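Local coordinates for protein peptidoglycan N-acetylglucosamine deacetylase (Agathobacter rectalis, PDB 5JMU) that probably removes acetyl groups from the N-acetylglucosamine residues of peptidoglycan, as a zinc-dependent deacetylase whose catalytic NodB-type domain forms this chain, at residues V152-A157 / V183-I188; T25-P30 / T49-N54. All coordinates share one frame; numbering follows the deposited sequence.

Interaction 1. Residues V152-A157 / V183-I188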
ATOM      1  N   VAL A 152      10.189  -4.637  -0.664  1.00 10.06           N
ATOM      2  CA  VAL A 152      11.268  -3.637  -0.497  1.00 10.98           C
ATOM      3  C   VAL A 152      10.889  -2.704   0.628  1.00 10.07           C
ATOM      4  O   VAL A 152       9.854  -2.048   0.551  1.00 11.49           O
ATOM      5  CB  VAL A 152      11.504  -2.828  -1.799  1.00 10.48           C
ATOM      6  CG1 VAL A 152      12.506  -1.660  -1.583  1.00 13.64           C
ATOM      7  CG2 VAL A 152      11.993  -3.760  -2.869  1.00 10.97           C
ATOM      8  N   SER A 153      11.703  -2.677   1.684  1.00 11.36           N
ATOM      9  CA  SER A 153      11.500  -1.709   2.761  1.00 11.72           C
ATOM     10  C   SER A 153      12.209  -0.411   2.492  1.00 15.19           C
ATOM     11  O   SER A 153      13.344  -0.391   2.038  1.00 15.85           O
ATOM     12  CB  SER A 153      11.986  -2.275   4.056  1.00 15.77           C
ATOM     13  OG  SER A 153      11.110  -3.371   4.328  1.00 25.81           O
ATOM     14  N   SER A 154      11.504   0.689   2.749  1.00 15.36           N
ATOM     15  CA  SER A 154      12.141   2.003   2.617  1.00 14.07           C
ATOM     16  C   SER A 154      12.808   2.442   3.910  1.00 13.90           C
ATOM     17  O   SER A 154      13.556   3.409   3.903  1.00 14.30           O
ATOM     18  CB  SER A 154      11.106   3.056   2.223  1.00 12.90           C
ATOM     19  OG  SER A 154      10.189   3.173   3.297  1.00 13.63           O
ATOM     20  N   GLY A 155      12.541   1.742   5.007  1.00 15.40           N
ATOM     21  CA  GLY A 155      13.027   2.131   6.309  1.00 18.45           C
ATOM     22  C   GLY A 155      12.294   3.317   6.903  1.00 21.74           C
ATOM     23  O   GLY A 155      12.735   3.825   7.929  1.00 21.50           O
ATOM     24  N   ASP A 156      11.186   3.761   6.293  1.00 16.29           N
ATOM     25  CA  ASP A 156      10.550   5.003   6.735  1.00 16.07           C
ATOM     26  C   ASP A 156       9.516   4.782   7.842  1.00 23.39           C
ATOM     27  O   ASP A 156       8.868   5.720   8.252  1.00 23.63           O
ATOM     28  CB  ASP A 156       9.928   5.773   5.549  1.00 16.14           C
ATOM     29  CG  ASP A 156       8.601   5.186   5.037  1.00 17.54           C
ATOM     30  OD1 ASP A 156       8.137   4.146   5.540  1.00 19.28           O
ATOM     31  OD2 ASP A 156       8.043   5.796   4.101  1.00 14.74           O
ATOM     32  N   ALA A 157       9.410   3.555   8.338  1.00 22.85           N
ATOM     33  CA  ALA A 157       8.459   3.260   9.404  1.00 31.50           C
ATOM     34  C   ALA A 157       9.110   3.322  10.785  1.00 37.82           C
ATOM     35  O   ALA A 157       8.421   3.228  11.791  1.00 41.48           O
ATOM     36  CB  ALA A 157       7.827   1.890   9.173  1.00 33.09           C
ATOM     37  N   VAL A 183       7.357  -1.687  -3.192  1.00 10.64           N
ATOM     38  CA  VAL A 183       8.050  -0.819  -2.223  1.00 10.31           C
ATOM     39  C   VAL A 183       7.055  -0.269  -1.216  1.00  9.89           C
ATOM     40  O   VAL A 183       5.985   0.217  -1.658  1.00 10.90           O
ATOM     41  CB  VAL A 183       8.694   0.353  -2.958  1.00  9.66           C
ATOM     42  CG1 VAL A 183       9.464   1.301  -1.932  1.00  9.74           C
ATOM     43  CG2 VAL A 183       9.659  -0.156  -4.060  1.00 10.40           C
ATOM     44  N   LEU A 184       7.356  -0.378   0.070  1.00 10.51           N
ATOM     45  CA  LEU A 184       6.534   0.237   1.101  1.00  8.96           C
ATOM     46  C   LEU A 184       7.072   1.588   1.514  1.00 10.89           C
ATOM     47  O   LEU A 184       8.173   1.657   2.040  1.00 11.35           O
ATOM     48  CB  LEU A 184       6.490  -0.658   2.364  1.00 10.16           C
ATOM     49  CG  LEU A 184       5.837  -0.123   3.650  1.00 12.37           C
ATOM     50  CD1 LEU A 184       4.325   0.146   3.368  1.00 12.52           C
ATOM     51  CD2 LEU A 184       5.977  -1.132   4.771  1.00 13.41           C
ATOM     52  N   GLN A 185       6.312   2.656   1.278  1.00 11.04           N
ATOM     53  CA  GLN A 185       6.562   3.953   1.889  1.00  9.99           C
ATOM     54  C   GLN A 185       5.267   4.450   2.534  1.00 10.87           C
ATOM     55  O   GLN A 185       4.188   3.865   2.350  1.00 12.01           O
ATOM     56  CB  GLN A 185       7.054   5.006   0.887  1.00 10.13           C
ATOM     57  CG  GLN A 185       8.455   4.729   0.345  1.00 10.04           C
ATOM     58  CD  GLN A 185       8.818   5.725  -0.747  1.00 12.00           C
ATOM     59  OE1 GLN A 185       8.636   5.458  -1.955  1.00 11.06           O
ATOM     60  NE2 GLN A 185       9.330   6.901  -0.332  1.00 11.86           N
ATOM     61  N   HIS A 186       5.370   5.565   3.258  1.00 13.61           N
ATOM     62  CA  HIS A 186       4.222   6.148   3.912  1.00 13.82           C
ATOM     63  C   HIS A 186       4.113   7.587   3.472  1.00 12.96           C
ATOM     64  O   HIS A 186       5.027   8.384   3.765  1.00 16.18           O
ATOM     65  CB  HIS A 186       4.393   6.075   5.445  1.00 12.62           C
ATOM     66  CG  HIS A 186       4.349   4.668   5.987  1.00 12.77           C
ATOM     67  ND1 HIS A 186       5.412   3.790   5.877  1.00 17.21           N
ATOM     68  CD2 HIS A 186       3.369   3.988   6.637  1.00 19.05           C
ATOM     69  CE1 HIS A 186       5.088   2.632   6.432  1.00 19.27           C
ATOM     70  NE2 HIS A 186       3.855   2.724   6.905  1.00 17.92           N
ATOM     71  N   ASP A 187       3.022   7.962   2.809  1.00 12.54           N
ATOM     72  CA  ASP A 187       2.978   9.350   2.307  1.00 13.25           C
ATOM     73  C   ASP A 187       2.639  10.388   3.385  1.00 14.79           C
ATOM     74  O   ASP A 187       2.615  11.595   3.101  1.00 16.10           O
ATOM     75  CB  ASP A 187       2.015   9.516   1.089  1.00 13.31           C
ATOM     76  CG  ASP A 187       0.576   9.088   1.363  1.00 15.08           C
ATOM     77  OD1 ASP A 187       0.371   8.000   1.940  1.00 14.82           O
ATOM     78  OD2 ASP A 187      -0.385   9.795   0.936  1.00 14.23           O
ATOM     79  N   ILE A 188       2.430   9.936   4.625  1.00 14.84           N
ATOM     80  CA  ILE A 188       2.300  10.864   5.745  1.00 16.21           C
ATOM     81  C   ILE A 188       3.652  11.306   6.316  1.00 16.56           C
ATOM     82  O   ILE A 188       3.693  12.131   7.237  1.00 19.55           O
ATOM     83  CB  ILE A 188       1.471  10.241   6.881  1.00 17.45           C
ATOM     84  CG1 ILE A 188       2.070   8.895   7.291  1.00 16.94           C
ATOM     85  CG2 ILE A 188       0.007  10.127   6.463  1.00 23.63           C
ATOM     86  CD1 ILE A 188       1.625   8.469   8.702  1.00 25.33           C
TER
HETATM   87  O   HOH W   1       9.473   0.321   4.526  1.00 30.06           O

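Interaction 2. Residues T25-P30 / T49-N54. With ZN (zinc ion), chain C.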
ATOM      1  N   THR A  25       4.296   2.012  -3.504  1.00 10.14           N
ATOM      2  CA  THR A  25       3.047   2.023  -2.738  1.00 10.79           C
ATOM      3  C   THR A  25       3.195   2.882  -1.512  1.00 10.60           C
ATOM      4  O   THR A  25       4.277   2.994  -0.925  1.00 10.35           O
ATOM      5  CB  THR A  25       2.586   0.606  -2.316  1.00 10.50           C
ATOM      6  OG1 THR A  25       3.396   0.086  -1.229  1.00 11.19           O
ATOM      7  CG2 THR A  25       2.678  -0.345  -3.515  1.00 12.10           C
ATOM      8  N   PHE A  26       2.087   3.476  -1.086  1.00 10.40           N
ATOM      9  CA  PHE A  26       2.092   4.457   0.009  1.00 12.08           C
ATOM     10  C   PHE A  26       0.973   4.149   1.000  1.00 10.44           C
ATOM     11  O   PHE A  26      -0.225   4.159   0.610  1.00 11.48           O
ATOM     12  CB  PHE A  26       1.919   5.879  -0.568  1.00 11.01           C
ATOM     13  CG  PHE A  26       3.043   6.256  -1.517  1.00  9.40           C
ATOM     14  CD1 PHE A  26       4.253   6.755  -1.005  1.00 11.55           C
ATOM     15  CD2 PHE A  26       2.903   6.066  -2.891  1.00 11.20           C
ATOM     16  CE1 PHE A  26       5.343   7.054  -1.852  1.00 12.62           C
ATOM     17  CE2 PHE A  26       3.969   6.363  -3.768  1.00 13.73           C
ATOM     18  CZ  PHE A  26       5.196   6.853  -3.238  1.00 12.02           C
ATOM     19  N   ASP A  27       1.356   3.982   2.271  1.00 11.74           N
ATOM     20  CA  ASP A  27       0.395   3.678   3.348  1.00 10.44           C
ATOM     21  C   ASP A  27       0.129   4.867   4.190  1.00 13.62           C
ATOM     22  O   ASP A  27       0.988   5.752   4.334  1.00 13.04           O
ATOM     23  CB  ASP A  27       0.925   2.619   4.351  1.00 10.29           C
ATOM     24  CG  ASP A  27       0.823   1.195   3.844  1.00 12.05           C
ATOM     25  OD1 ASP A  27       0.529   0.972   2.660  1.00 12.47           O
ATOM     26  OD2 ASP A  27       1.124   0.324   4.697  1.00 14.66           O
ATOM     27  N   ASP A  28      -1.051   4.839   4.791  1.00 10.92           N
ATOM     28  CA  ASP A  28      -1.434   5.641   5.972  1.00 10.43           C
ATOM     29  C   ASP A  28      -2.034   7.007   5.638  1.00 14.29           C
ATOM     30  O   ASP A  28      -2.624   7.615   6.518  1.00 15.95           O
ATOM     31  CB  ASP A  28      -0.249   5.865   6.949  1.00 11.62           C
ATOM     32  CG  ASP A  28       0.040   4.675   7.833  1.00 11.76           C
ATOM     33  OD1 ASP A  28      -0.371   3.530   7.506  1.00 12.16           O
ATOM     34  OD2 ASP A  28       0.798   4.844   8.793  1.00 14.89           O
ATOM     35  N   GLY A  29      -1.892   7.481   4.398  1.00 11.25           N
ATOM     36  CA  GLY A  29      -2.475   8.737   3.979  1.00 11.35           C
ATOM     37  C   GLY A  29      -3.954   8.585   3.653  1.00 14.98           C
ATOM     38  O   GLY A  29      -4.510   7.515   3.838  1.00 14.89           O
ATOM     39  N   PRO A  30      -4.578   9.621   3.084  1.00 11.42           N
ATOM     40  CA  PRO A  30      -3.917  10.860   2.675  1.00 13.30           C
ATOM     41  C   PRO A  30      -3.618  11.788   3.851  1.00 16.05           C
ATOM     42  O   PRO A  30      -4.170  11.658   4.925  1.00 14.02           O
ATOM     43  CB  PRO A  30      -4.930  11.500   1.713  1.00 12.97           C
ATOM     44  CG  PRO A  30      -6.266  10.959   2.184  1.00 13.45           C
ATOM     45  CD  PRO A  30      -5.961   9.512   2.565  1.00 12.07           C
ATOM     46  N   THR A  49       0.317   3.276  -6.026  1.00 10.78           N
ATOM     47  CA  THR A  49      -0.793   2.658  -5.336  1.00  9.70           C
ATOM     48  C   THR A  49      -0.865   3.261  -3.948  1.00 11.02           C
ATOM     49  O   THR A  49       0.140   3.294  -3.250  1.00 11.83           O
ATOM     50  CB  THR A  49      -0.587   1.137  -5.226  1.00 10.83           C
ATOM     51  OG1 THR A  49      -0.405   0.570  -6.520  1.00 11.15           O
ATOM     52  CG2 THR A  49      -1.794   0.488  -4.563  1.00 11.25           C
ATOM     53  N   PHE A  50      -2.060   3.703  -3.544  1.00 11.69           N
ATOM     54  CA  PHE A  50      -2.263   4.290  -2.214  1.00  8.52           C
ATOM     55  C   PHE A  50      -3.126   3.397  -1.368  1.00 11.27           C
ATOM     56  O   PHE A  50      -4.264   3.094  -1.752  1.00 11.72           O
ATOM     57  CB  PHE A  50      -2.903   5.676  -2.354  1.00  9.04           C
ATOM     58  CG  PHE A  50      -1.963   6.661  -2.980  1.00 10.25           C
ATOM     59  CD1 PHE A  50      -1.075   7.410  -2.207  1.00 10.21           C
ATOM     60  CD2 PHE A  50      -1.913   6.777  -4.374  1.00 11.95           C
ATOM     61  CE1 PHE A  50      -0.183   8.335  -2.818  1.00 13.88           C
ATOM     62  CE2 PHE A  50      -1.007   7.666  -4.988  1.00 10.93           C
ATOM     63  CZ  PHE A  50      -0.131   8.445  -4.192  1.00 13.00           C
ATOM     64  N   PHE A  51      -2.587   2.982  -0.225  1.00  9.43           N
ATOM     65  CA  PHE A  51      -3.356   2.181   0.741  1.00 10.77           C
ATOM     66  C   PHE A  51      -3.820   3.144   1.824  1.00 12.75           C
ATOM     67  O   PHE A  51      -3.030   3.535   2.695  1.00 11.83           O
ATOM     68  CB  PHE A  51      -2.492   1.034   1.286  1.00  8.66           C
ATOM     69  CG  PHE A  51      -2.189  -0.006   0.248  1.00 10.49           C
ATOM     70  CD1 PHE A  51      -3.119  -1.000  -0.015  1.00 12.12           C
ATOM     71  CD2 PHE A  51      -1.007   0.018  -0.457  1.00 13.31           C
ATOM     72  CE1 PHE A  51      -2.857  -2.005  -0.955  1.00 11.70           C
ATOM     73  CE2 PHE A  51      -0.728  -0.971  -1.419  1.00 12.25           C
ATOM     74  CZ  PHE A  51      -1.656  -2.003  -1.661  1.00  9.63           C
ATOM     75  N   VAL A  52      -5.101   3.535   1.755  1.00  9.81           N
ATOM     76  CA  VAL A  52      -5.554   4.732   2.473  1.00 11.26           C
ATOM     77  C   VAL A  52      -6.266   4.476   3.810  1.00 11.43           C
ATOM     78  O   VAL A  52      -6.713   3.348   4.114  1.00 10.32           O
ATOM     79  CB  VAL A  52      -6.468   5.597   1.543  1.00 10.83           C
ATOM     80  CG1 VAL A  52      -5.654   6.060   0.306  1.00 12.58           C
ATOM     81  CG2 VAL A  52      -7.701   4.833   1.103  1.00 10.55           C
ATOM     82  N   THR A  53      -6.334   5.546   4.619  1.00 10.33           N
ATOM     83  CA  THR A  53      -6.955   5.510   5.921  1.00 11.32           C
ATOM     84  C   THR A  53      -7.839   6.732   6.028  1.00 11.09           C
ATOM     85  O   THR A  53      -7.766   7.619   5.162  1.00 14.15           O
ATOM     86  CB  THR A  53      -5.941   5.616   7.089  1.00 13.96           C
ATOM     87  OG1 THR A  53      -5.399   6.947   7.121  1.00 12.38           O
ATOM     88  CG2 THR A  53      -4.844   4.582   6.989  1.00 13.91           C
ATOM     89  N   ASN A  54      -8.592   6.814   7.117  1.00 12.15           N
ATOM     90  CA  ASN A  54      -9.300   8.040   7.420  1.00 13.00           C
ATOM     91  C   ASN A  54      -8.726   8.726   8.661  1.00 18.67           C
ATOM     92  O   ASN A  54      -9.447   9.385   9.429  1.00 17.71           O
ATOM     93  CB  ASN A  54     -10.784   7.756   7.592  1.00 13.38           C
ATOM     94  CG  ASN A  54     -11.616   9.004   7.403  1.00 19.26           C
ATOM     95  OD1 ASN A  54     -11.322   9.835   6.529  1.00 20.70           O
ATOM     96  ND2 ASN A  54     -12.623   9.144   8.206  1.00 18.94           N
TER
HETATM   97 ZN    ZN C 502      -0.133   1.601   8.341  0.80 13.50          ZN
HETATM   98  O   HOH W   2       1.463   1.168   7.116  1.00 11.73           O
HETATM   99  O   HOH W   3       1.354   2.365   9.632  1.00 12.36           O
HETATM  100  O   HOH W   4      -6.278  10.081   6.095  1.00 17.51           O
HETATM  101  O   HOH W   5       0.230  -0.324   9.276  1.00 12.78           O

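Interaction 1. Residues V152-A157 / V183-I188
The carboxylate of Asp156 meets the His186 imidazole at an edge, not over a face, with the two planes 55° apart. Asp156 OD1 sits 2.8 Å from His186 ND1, which donates to it on its syn side but 31° out of the carboxylate plane; OD1 also lies slightly off the plane of the ring. The second oxygen of the same group, Asp156 OD2, uses its syn lone pair for the backbone N of His186, 2.8 Å away. Both ends of the carboxylate therefore hold one residue, fixing the rotation of the ring. Ala157 CB comes in obliquely, 3.9 Å from His186 CE1. An alanine in place of Asp156 would probably leave ND1 and the backbone N of His186 without their acceptor and the imidazole freer to turn.

Ser154 works one step back. Its OG, placed between backbone N and carbonyl carbon (chi1 65°), donates to Leu184 O at 2.8 Å and accepts from the N of Asp156, which makes an ST turn leading into Asp156. A water bridges Ser154 N and Leu184 O. The strand pairing itself is short and parallel: Leu184 N bonds to Val152 O at 3.0 Å, while Val152 CB rests against Val183 CG2.

Asp156 OD2 and Gln185 NE2 share Ser192 OG of helix 190-193, and Val167 and Val171 of helix 164-175 pack on Ser154. In the parallel sheet, strand 180-186 lies between 152-153 and 21-27, closing a beta-alpha-beta unit whose end brings His186 against the zinc ligand Asp28.

Interaction 2. Residues T25-P30 / T49-N54
Thr25 to Asp27 and Thr49 to Phe51 pair in parallel, their strand axes 4.7 Å apart, and the backbone bonds come first: Phe26 N to Thr49 O, Phe51 N to Phe26 O, Asp28 N to Phe51 O. The pairing runs on past Asp27, where Thr53 N donates to Gly29 O at 2.8 Å. Thr53 OG1, standing between its backbone N and carbonyl carbon (chi1 70°), donates to Asp28 O from above that carbonyl plane.

Among the apolar contacts, the Phe26 and Phe50 rings lie nearly parallel (25°) but slid apart, centroids 5.4 Å from each other; Phe26 CB reaches Phe50 CD1 at 3.7 Å. On the other face Thr25 CB meets the Phe51 ring at its edge, 3.8 Å from Phe51 CE2. Pro30, after a cis peptide bond, sets its CD near Val52 CB.

Two carboxylates face the zinc ion. Asp28 OD1 binds the metal at 2.1 Å, three waters also bind it, and His76 and His80 complete the site. Asp27 OD2 accepts from one of those waters at 2.6 Å, while its OD1 is salt-bridged to Arg115. Asp27 is thus a second-shell group that would probably polarise a metal-bound water, an arrangement consistent with hydrolytic zinc chemistry.

How the interactions relate
From the N terminus, segment 25-30 takes in the last residues of strand 21-27 and the turn after it, and helix 34-43 carries the chain to 49-54, where interaction 2 closes its loop. The chain then passes His76 and His80 before 152-157, and helix 164-175 returns it to 183-188, closing interaction 1. The two loops follow in series, neither nested nor crossing. They meet in space: Gln185 O lies 2.8 Å from Asp27 N and Val183 O 2.6 Å from Thr25 OG1, both probable hydrogen bonds. Two beta-alpha-beta units thus join one parallel sheet, and the C-terminal ends of strands 21-27, 72-77 and 180-186 bring Asp28, His76 and His186 to the zinc site or beside it.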